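Local coordinates for protein (aminopeptidase) (Ochrobactrum anthropi, PDB 1B65) that probably cleaves N-terminal residues from peptides as an L-aminopeptidase and hydrolyses D-alanyl esters and amides, as a serine-type member of the Ntn hydrolases, at residues 26-31 with 195-200; 59-64 with 165-170; 341-346 with 356-361. All coordinates share one frame; numbering follows the deposited sequence.

Interaction 1 of 3, residues 26-31 with 195-200; sequences YNAITD and TGTASR
N27 and S199 meet where the loop 26-31 leans across strand 194-204: the amide OD1 of N27 accepts the backbone N of S199 at 2.9 Å, with an N-H...O angle of 160° and the donor tilted modestly from the carbonyl plane. CG of N27 stands anti to its backbone N (chi1 -172°), which carries the amide across the strand, with OD1 at S199 N and ND2 donating to E334 of helix 322-342. Outside the two segments, E334 also pairs with R200 NH2 in a salt bridge, while R200 NH1 donates to S199 O within the guanidinium plane. A second side-chain-to-backbone bond runs the other way across the contact, from I29 N to T197 OG1 at 2.8 Å, bent at 143°; this hydroxyl also bonds A213 O on the neighbouring strand 207-217. Within this chain, strand 194-204 is an outermost strand of the six-stranded sheet of this Ntn-hydrolase variant, and the loop meets it through side-chain bonds, with no backbone-to-backbone hydrogen bond between the two segments. D31 collects donors from both sides of the contact. Its OD1 takes Y26 N on the syn lone pair, while OD2 receives S199 OG on the anti lone pair at 2.6 Å and A28 N from above the carboxylate plane at 3.0 Å. The S199 hydroxyl is bonded to G24 N as well. Between these polar groups, CB of A28 touches CG2 of T197 at 3.6 Å.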
loop_
_atom_site.group_PDB
_atom_site.type_symbol
_atom_site.label_atom_id
_atom_site.label_comp_id
_atom_site.label_asym_id
_atom_site.label_seq_id
_atom_site.Cartn_x
_atom_site.Cartn_y
_atom_site.Cartn_z
ATOM N N TYR A 26 -24.683 26.193 -3.304
ATOM C CA TYR A 26 -25.676 25.198 -3.650
ATOM C C TYR A 26 -25.633 23.995 -2.718
ATOM O O TYR A 26 -26.393 23.065 -2.956
ATOM C CB TYR A 26 -25.479 24.709 -5.119
ATOM C CG TYR A 26 -25.750 25.860 -6.072
ATOM C CD1 TYR A 26 -27.058 26.341 -6.203
ATOM C CD2 TYR A 26 -24.735 26.498 -6.768
ATOM C CE1 TYR A 26 -27.334 27.397 -7.055
ATOM C CE2 TYR A 26 -25.012 27.547 -7.638
ATOM C CZ TYR A 26 -26.306 27.998 -7.749
ATOM O OH TYR A 26 -26.626 29.055 -8.598
ATOM N N ASN A 27 -24.708 23.975 -1.762
ATOM C CA ASN A 27 -24.545 22.842 -0.857
ATOM C C ASN A 27 -24.376 21.566 -1.710
ATOM O O ASN A 27 -25.091 20.567 -1.596
ATOM C CB ASN A 27 -25.687 22.659 0.149
ATOM C CG ASN A 27 -25.370 21.578 1.184
ATOM O OD1 ASN A 27 -24.231 21.194 1.451
ATOM N ND2 ASN A 27 -26.410 21.103 1.858
ATOM N N ALA A 28 -23.407 21.681 -2.627
ATOM C CA ALA A 28 -23.156 20.590 -3.568
ATOM C C ALA A 28 -21.731 20.593 -4.066
ATOM O O ALA A 28 -21.050 21.606 -3.961
ATOM C CB ALA A 28 -24.035 20.748 -4.822
ATOM N N ILE A 29 -21.348 19.477 -4.737
ATOM C CA ILE A 29 -19.962 19.418 -5.231
ATOM C C ILE A 29 -19.618 20.448 -6.283
ATOM O O ILE A 29 -18.461 20.877 -6.451
ATOM C CB ILE A 29 -19.683 17.959 -5.711
ATOM C CG1 ILE A 29 -18.154 17.829 -5.878
ATOM C CG2 ILE A 29 -20.415 17.681 -7.008
ATOM C CD1 ILE A 29 -17.669 16.385 -6.034
ATOM N N THR A 30 -20.610 21.021 -6.980
ATOM C CA THR A 30 -20.387 22.117 -7.926
ATOM C C THR A 30 -20.044 23.428 -7.228
ATOM O O THR A 30 -19.665 24.368 -7.925
ATOM C CB THR A 30 -21.644 22.349 -8.794
ATOM O OG1 THR A 30 -22.731 22.491 -7.879
ATOM C CG2 THR A 30 -21.835 21.146 -9.714
ATOM N N ASP A 31 -20.046 23.492 -5.882
ATOM C CA ASP A 31 -19.565 24.674 -5.187
ATOM C C ASP A 31 -18.045 24.812 -5.293
ATOM O O ASP A 31 -17.459 25.877 -5.064
ATOM C CB ASP A 31 -19.964 24.661 -3.708
ATOM C CG ASP A 31 -21.461 24.882 -3.539
ATOM O OD1 ASP A 31 -22.145 25.526 -4.366
ATOM O OD2 ASP A 31 -21.973 24.354 -2.536
ATOM N N THR A 195 -28.089 9.115 -5.406
ATOM C CA THR A 195 -27.074 10.194 -5.485
ATOM C C THR A 195 -27.270 11.239 -4.410
ATOM O O THR A 195 -28.401 11.732 -4.251
ATOM C CB THR A 195 -27.159 10.815 -6.907
ATOM O OG1 THR A 195 -26.951 9.720 -7.851
ATOM C CG2 THR A 195 -26.128 11.913 -7.085
ATOM N N GLY A 196 -26.177 11.643 -3.752
ATOM C CA GLY A 196 -26.306 12.714 -2.750
ATOM C C GLY A 196 -25.082 13.637 -2.827
ATOM O O GLY A 196 -24.006 13.191 -3.223
ATOM N N THR A 197 -25.293 14.896 -2.399
ATOM C CA THR A 197 -24.123 15.804 -2.476
ATOM C C THR A 197 -24.205 16.831 -1.363
ATOM O O THR A 197 -25.292 17.060 -0.797
ATOM C CB THR A 197 -24.020 16.378 -3.888
ATOM O OG1 THR A 197 -22.797 17.139 -4.025
ATOM C CG2 THR A 197 -25.168 17.344 -4.247
ATOM N N ALA A 198 -23.092 17.442 -1.003
ATOM C CA ALA A 198 -23.059 18.479 0.043
ATOM C C ALA A 198 -21.721 19.199 -0.093
ATOM O O ALA A 198 -20.794 18.649 -0.737
ATOM C CB ALA A 198 -23.138 17.874 1.450
ATOM N N SER A 199 -21.616 20.342 0.573
ATOM C CA SER A 199 -20.336 21.052 0.589
ATOM C C SER A 199 -20.148 21.784 1.918
ATOM O O SER A 199 -21.072 22.011 2.708
ATOM C CB SER A 199 -20.194 22.074 -0.553
ATOM O OG SER A 199 -21.177 23.131 -0.371
ATOM N N ARG A 200 -18.884 22.185 2.137
ATOM C CA ARG A 200 -18.548 22.938 3.331
ATOM C C ARG A 200 -17.521 23.994 2.923
ATOM O O ARG A 200 -16.680 23.708 2.063
ATOM C CB ARG A 200 -17.938 22.121 4.465
ATOM C CG ARG A 200 -18.846 21.105 5.156
ATOM C CD ARG A 200 -19.980 21.863 5.860
ATOM N NE ARG A 200 -20.791 20.938 6.668
ATOM C CZ ARG A 200 -21.792 20.251 6.132
ATOM N NH1 ARG A 200 -22.124 20.355 4.846
ATOM N NH2 ARG A 200 -22.488 19.419 6.936
#

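Interaction 2 of 3, residues 59-64 with 165-170; sequences VTAILP and KALDNV
The methyls of A166 and A61 face each other where helix 160-168 comes close to strand 56-63, consistent with their small size allowing the approach: CA of A61 lies 5.7 Å from CA of L167. The methyl of A166 settles beside V59, 3.9 Å from CG1 and 3.8 Å from the backbone O. With CG1 anti to the backbone N of V59 (chi1 -174°), this branch is the one that meets the helix. A61 is surrounded more fully: its CB touches CD2 of L167 at 3.9 Å, the backbone O of A166 at 4.0 Å and CG1 of V170 at 4.1 Å. Here a helix packs on one face of the four-stranded mixed sheet, in which strand 56-63 runs between 36-43 and 103-107; V59, A61 and L63 face the helix, whereas T60 and I62 point to the other face. No hydrogen bond joins the two segments, and the polar atoms of the strand backbone pair with its neighbours in the sheet. Beyond the helix end V170, itself partly exposed, turns back over the strand, and its CG2 meets CD1 of L63 at a slightly longer 4.1 Å, the two side chains crossing at about a right angle. The loose, solvent side lies at K165 and D168, both exposed, D168 OD1 bonding W121 of helix 111-125, while N169 reaches F39 O with its ND2.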
loop_
_atom_site.group_PDB
_atom_site.type_symbol
_atom_site.label_atom_id
_atom_site.label_comp_id
_atom_site.label_asym_id
_atom_site.label_seq_id
_atom_site.Cartn_x
_atom_site.Cartn_y
_atom_site.Cartn_z
ATOM N N VAL A 59 -25.971 6.935 -15.408
ATOM C CA VAL A 59 -24.567 7.346 -15.370
ATOM C C VAL A 59 -24.451 8.741 -14.750
ATOM O O VAL A 59 -25.268 9.624 -15.006
ATOM C CB VAL A 59 -24.021 7.468 -16.812
ATOM C CG1 VAL A 59 -22.521 7.758 -16.817
ATOM C CG2 VAL A 59 -24.239 6.241 -17.703
ATOM N N THR A 60 -23.411 8.876 -13.929
ATOM C CA THR A 60 -23.113 10.174 -13.317
ATOM C C THR A 60 -21.761 10.622 -13.853
ATOM O O THR A 60 -20.862 9.769 -13.933
ATOM C CB THR A 60 -23.063 10.001 -11.783
ATOM O OG1 THR A 60 -24.406 9.723 -11.345
ATOM C CG2 THR A 60 -22.619 11.284 -11.101
ATOM N N ALA A 61 -21.577 11.869 -14.246
ATOM C CA ALA A 61 -20.247 12.311 -14.694
ATOM C C ALA A 61 -19.857 13.565 -13.925
ATOM O O ALA A 61 -20.681 14.445 -13.712
ATOM C CB ALA A 61 -20.325 12.634 -16.191
ATOM N N ILE A 62 -18.660 13.589 -13.370
ATOM C CA ILE A 62 -18.184 14.776 -12.644
ATOM C C ILE A 62 -16.955 15.262 -13.414
ATOM O O ILE A 62 -15.954 14.531 -13.484
ATOM C CB ILE A 62 -17.791 14.338 -11.213
ATOM C CG1 ILE A 62 -19.025 13.748 -10.505
ATOM C CG2 ILE A 62 -17.248 15.557 -10.457
ATOM C CD1 ILE A 62 -18.664 12.705 -9.476
ATOM N N LEU A 63 -16.945 16.476 -13.911
ATOM C CA LEU A 63 -15.782 16.933 -14.694
ATOM C C LEU A 63 -15.152 18.165 -14.080
ATOM O O LEU A 63 -15.803 19.208 -14.009
ATOM C CB LEU A 63 -16.303 17.345 -16.068
ATOM C CG LEU A 63 -15.560 17.170 -17.365
ATOM C CD1 LEU A 63 -15.828 18.309 -18.366
ATOM C CD2 LEU A 63 -14.090 16.794 -17.274
ATOM N N PRO A 64 -13.918 18.063 -13.643
ATOM C CA PRO A 64 -13.183 19.210 -13.091
ATOM C C PRO A 64 -12.740 20.142 -14.215
ATOM O O PRO A 64 -12.594 19.692 -15.358
ATOM C CB PRO A 64 -11.973 18.579 -12.436
ATOM C CG PRO A 64 -12.184 17.100 -12.445
ATOM C CD PRO A 64 -13.117 16.799 -13.606
ATOM N N LYS A 165 -24.326 11.211 -23.220
ATOM C CA LYS A 165 -25.333 12.154 -22.760
ATOM C C LYS A 165 -25.004 12.702 -21.374
ATOM O O LYS A 165 -25.099 13.917 -21.156
ATOM C CB LYS A 165 -26.710 11.485 -22.739
ATOM C CG LYS A 165 -27.787 12.549 -22.942
ATOM C CD LYS A 165 -28.619 12.684 -21.681
ATOM C CE LYS A 165 -30.104 12.816 -22.056
ATOM N NZ LYS A 165 -30.413 14.287 -22.072
ATOM N N ALA A 166 -24.557 11.844 -20.454
ATOM C CA ALA A 166 -24.175 12.327 -19.120
ATOM C C ALA A 166 -23.007 13.298 -19.220
ATOM O O ALA A 166 -23.017 14.349 -18.573
ATOM C CB ALA A 166 -23.881 11.189 -18.155
ATOM N N LEU A 167 -21.973 12.950 -19.995
ATOM C CA LEU A 167 -20.809 13.797 -20.169
ATOM C C LEU A 167 -21.158 15.130 -20.817
ATOM O O LEU A 167 -20.664 16.203 -20.431
ATOM C CB LEU A 167 -19.785 13.046 -21.047
ATOM C CG LEU A 167 -19.150 11.835 -20.310
ATOM C CD1 LEU A 167 -18.539 10.875 -21.317
ATOM C CD2 LEU A 167 -18.087 12.353 -19.339
ATOM N N ASP A 168 -22.001 15.094 -21.844
ATOM C CA ASP A 168 -22.440 16.313 -22.538
ATOM C C ASP A 168 -23.360 17.165 -21.675
ATOM O O ASP A 168 -23.526 18.379 -21.901
ATOM C CB ASP A 168 -23.154 15.912 -23.844
ATOM C CG ASP A 168 -22.206 15.510 -24.947
ATOM O OD1 ASP A 168 -20.990 15.740 -24.938
ATOM O OD2 ASP A 168 -22.691 14.927 -25.941
ATOM N N ASN A 169 -23.999 16.628 -20.650
ATOM C CA ASN A 169 -24.888 17.365 -19.775
ATOM C C ASN A 169 -24.175 17.994 -18.581
ATOM O O ASN A 169 -24.873 18.553 -17.727
ATOM C CB ASN A 169 -25.934 16.413 -19.171
ATOM C CG ASN A 169 -27.101 16.126 -20.096
ATOM O OD1 ASN A 169 -27.198 16.731 -21.164
ATOM N ND2 ASN A 169 -27.916 15.181 -19.618
ATOM N N VAL A 170 -22.866 17.818 -18.421
ATOM C CA VAL A 170 -22.225 18.371 -17.227
ATOM C C VAL A 170 -22.475 19.870 -17.107
ATOM O O VAL A 170 -22.413 20.550 -18.131
ATOM C CB VAL A 170 -20.726 18.107 -17.077
ATOM C CG1 VAL A 170 -20.430 16.594 -17.143
ATOM C CG2 VAL A 170 -19.901 18.848 -18.094
#

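Interaction 3 of 3, residues 341-346 with 356-361; sequences IAAEDM and VQAIDH
A short antiparallel beta bridge closes the hairpin-like excursion between helix 322-342 and helix 361-370, and M346 and V356 form its hydrogen-bonded pair. Each donates its backbone N to the other's O at 2.9 Å, and both bonds are nearly straight. Next to the bridge, D345 takes over where backbone pairing stops. Its CG lies anti to the carbonyl carbon, and the carboxylate reaches across to segment 356-361, where OD1 accepts A358 N at 2.8 Å, the N-H...O angle being 169° and the donor standing well above the carboxylate plane. The side chains of D345 and Q357 run side by side and point the same way, their carboxylate and amide planes 66° apart. One water links them by donating to D345 OD2 and accepting from Q357 NE2; another donates both to D345 OD1 and to A358 O. The methyl of A358 itself tucks against the chain leaving the helix, 3.2 Å from A343 O and 3.8 Å from E344 CA. Farther in, CD1 of I341 meets CG2 of I359 at 4.1 Å, and both isoleucines also touch L364 of helix 361-370. D360 caps the start of that helix through OD2 and the backbone N of R363. At the helix's first residue, H361 points the edge of its ring at the last turn of helix 322-342, where NE2 donates to I341 O at 3.2 Å in the carbonyl plane, on a lone pair, through a bent N-H...O angle of 140°.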
loop_
_atom_site.group_PDB
_atom_site.type_symbol
_atom_site.label_atom_id
_atom_site.label_comp_id
_atom_site.label_asym_id
_atom_site.label_seq_id
_atom_site.Cartn_x
_atom_site.Cartn_y
_atom_site.Cartn_z
ATOM N N ILE A 341 -33.022 11.300 1.604
ATOM C CA ILE A 341 -34.171 12.249 1.621
ATOM C C ILE A 341 -34.695 12.517 0.222
ATOM O O ILE A 341 -35.918 12.735 0.065
ATOM C CB ILE A 341 -33.700 13.550 2.296
ATOM C CG1 ILE A 341 -33.398 13.341 3.781
ATOM C CG2 ILE A 341 -34.725 14.704 2.113
ATOM C CD1 ILE A 341 -34.411 12.486 4.524
ATOM N N ALA A 342 -33.795 12.621 -0.769
ATOM C CA ALA A 342 -34.162 12.929 -2.125
ATOM C C ALA A 342 -34.756 11.724 -2.858
ATOM O O ALA A 342 -35.409 11.954 -3.894
ATOM C CB ALA A 342 -32.944 13.398 -2.947
ATOM N N ALA A 343 -34.456 10.505 -2.423
ATOM C CA ALA A 343 -34.918 9.305 -3.122
ATOM C C ALA A 343 -36.435 9.123 -3.074
ATOM O O ALA A 343 -37.122 9.635 -2.194
ATOM C CB ALA A 343 -34.296 8.026 -2.535
ATOM N N GLU A 344 -36.961 8.408 -4.060
ATOM C CA GLU A 344 -38.372 8.049 -4.138
ATOM C C GLU A 344 -38.530 6.533 -4.238
ATOM O O GLU A 344 -37.662 5.848 -4.801
ATOM C CB GLU A 344 -38.987 8.657 -5.415
ATOM C CG GLU A 344 -38.903 10.188 -5.380
ATOM C CD GLU A 344 -39.045 10.789 -6.766
ATOM O OE1 GLU A 344 -38.179 10.516 -7.642
ATOM O OE2 GLU A 344 -40.018 11.541 -6.976
ATOM N N ASP A 345 -39.705 6.038 -3.815
ATOM C CA ASP A 345 -39.964 4.606 -3.894
ATOM C C ASP A 345 -39.711 4.095 -5.292
ATOM O O ASP A 345 -40.002 4.793 -6.270
ATOM C CB ASP A 345 -41.427 4.296 -3.547
ATOM C CG ASP A 345 -41.725 4.476 -2.087
ATOM O OD1 ASP A 345 -41.065 5.231 -1.357
ATOM O OD2 ASP A 345 -42.703 3.789 -1.643
ATOM N N MET A 346 -39.318 2.822 -5.378
ATOM C CA MET A 346 -39.059 2.255 -6.705
ATOM C C MET A 346 -39.338 0.765 -6.656
ATOM O O MET A 346 -39.087 0.150 -5.623
ATOM C CB MET A 346 -37.581 2.528 -7.098
ATOM C CG MET A 346 -37.304 1.954 -8.514
ATOM S SD MET A 346 -35.636 2.437 -9.007
ATOM C CE MET A 346 -35.858 4.147 -9.446
ATOM N N VAL A 356 -38.879 -1.046 -3.043
ATOM C CA VAL A 356 -37.961 -0.360 -2.113
ATOM C C VAL A 356 -38.565 1.009 -1.790
ATOM O O VAL A 356 -38.748 1.779 -2.731
ATOM C CB VAL A 356 -36.557 -0.212 -2.737
ATOM C CG1 VAL A 356 -35.683 0.608 -1.800
ATOM C CG2 VAL A 356 -35.974 -1.620 -2.902
ATOM N N GLN A 357 -38.816 1.223 -0.503
ATOM C CA GLN A 357 -39.381 2.509 -0.107
ATOM C C GLN A 357 -38.310 3.541 0.264
ATOM O O GLN A 357 -37.321 3.216 0.915
ATOM C CB GLN A 357 -40.283 2.298 1.121
ATOM C CG GLN A 357 -41.448 1.327 0.934
ATOM C CD GLN A 357 -42.162 0.983 2.227
ATOM O OE1 GLN A 357 -42.103 -0.146 2.749
ATOM N NE2 GLN A 357 -42.880 1.939 2.846
ATOM N N ALA A 358 -38.592 4.808 -0.022
ATOM C CA ALA A 358 -37.780 5.921 0.454
ATOM C C ALA A 358 -38.133 6.175 1.910
ATOM O O ALA A 358 -39.276 5.884 2.353
ATOM C CB ALA A 358 -38.105 7.151 -0.413
ATOM N N ILE A 359 -37.200 6.582 2.759
ATOM C CA ILE A 359 -37.469 6.829 4.160
ATOM C C ILE A 359 -38.544 7.928 4.257
ATOM O O ILE A 359 -38.555 8.913 3.504
ATOM C CB ILE A 359 -36.216 7.214 4.966
ATOM C CG1 ILE A 359 -36.516 7.266 6.458
ATOM C CG2 ILE A 359 -35.693 8.543 4.419
ATOM C CD1 ILE A 359 -35.223 7.259 7.310
ATOM N N ASP A 360 -39.503 7.641 5.146
ATOM C CA ASP A 360 -40.625 8.559 5.329
ATOM C C ASP A 360 -40.213 9.776 6.139
ATOM O O ASP A 360 -39.690 9.605 7.243
ATOM C CB ASP A 360 -41.748 7.816 6.064
ATOM C CG ASP A 360 -42.955 8.776 6.121
ATOM O OD1 ASP A 360 -43.599 8.982 5.087
ATOM O OD2 ASP A 360 -43.198 9.322 7.180
ATOM N N HIS A 361 -40.414 10.980 5.612
ATOM C CA HIS A 361 -39.931 12.170 6.301
ATOM C C HIS A 361 -40.583 12.426 7.651
ATOM O O HIS A 361 -39.910 12.857 8.587
ATOM C CB HIS A 361 -40.150 13.413 5.402
ATOM C CG HIS A 361 -39.431 13.376 4.109
ATOM N ND1 HIS A 361 -39.511 14.346 3.131
ATOM C CD2 HIS A 361 -38.557 12.435 3.635
ATOM C CE1 HIS A 361 -38.730 13.983 2.104
ATOM N NE2 HIS A 361 -38.142 12.829 2.408
HETATM O O HOH W 1 -43.574 3.758 1.049
HETATM O O HOH W 2 -41.933 6.448 1.143
#

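Overall arrangement
Interactions 1 and 2 are buried, whereas interaction 3 is only partly buried and has water along one flank. Along the chain, interaction 2 is nested within the loop closed by interaction 1, while interaction 3 follows both. The centres of interactions 1 and 2 lie about 15 Å apart. Interaction 3 is centred about 20 Å from the centre of interaction 1. Each of the two large sheets takes part in one contact: the six-stranded sheet, at its outermost strand within this chain, in interaction 1, the four-stranded one in interaction 2. Helix 322-342 connects interactions 1 and 3, supplying E334 to one and its C-terminal end to the other. Interaction 2 rests on apolar side chains, without a hydrogen bond across it; interaction 1 relies on polar side chains, and interaction 3 mixes backbone, carboxylate and imidazole bonds.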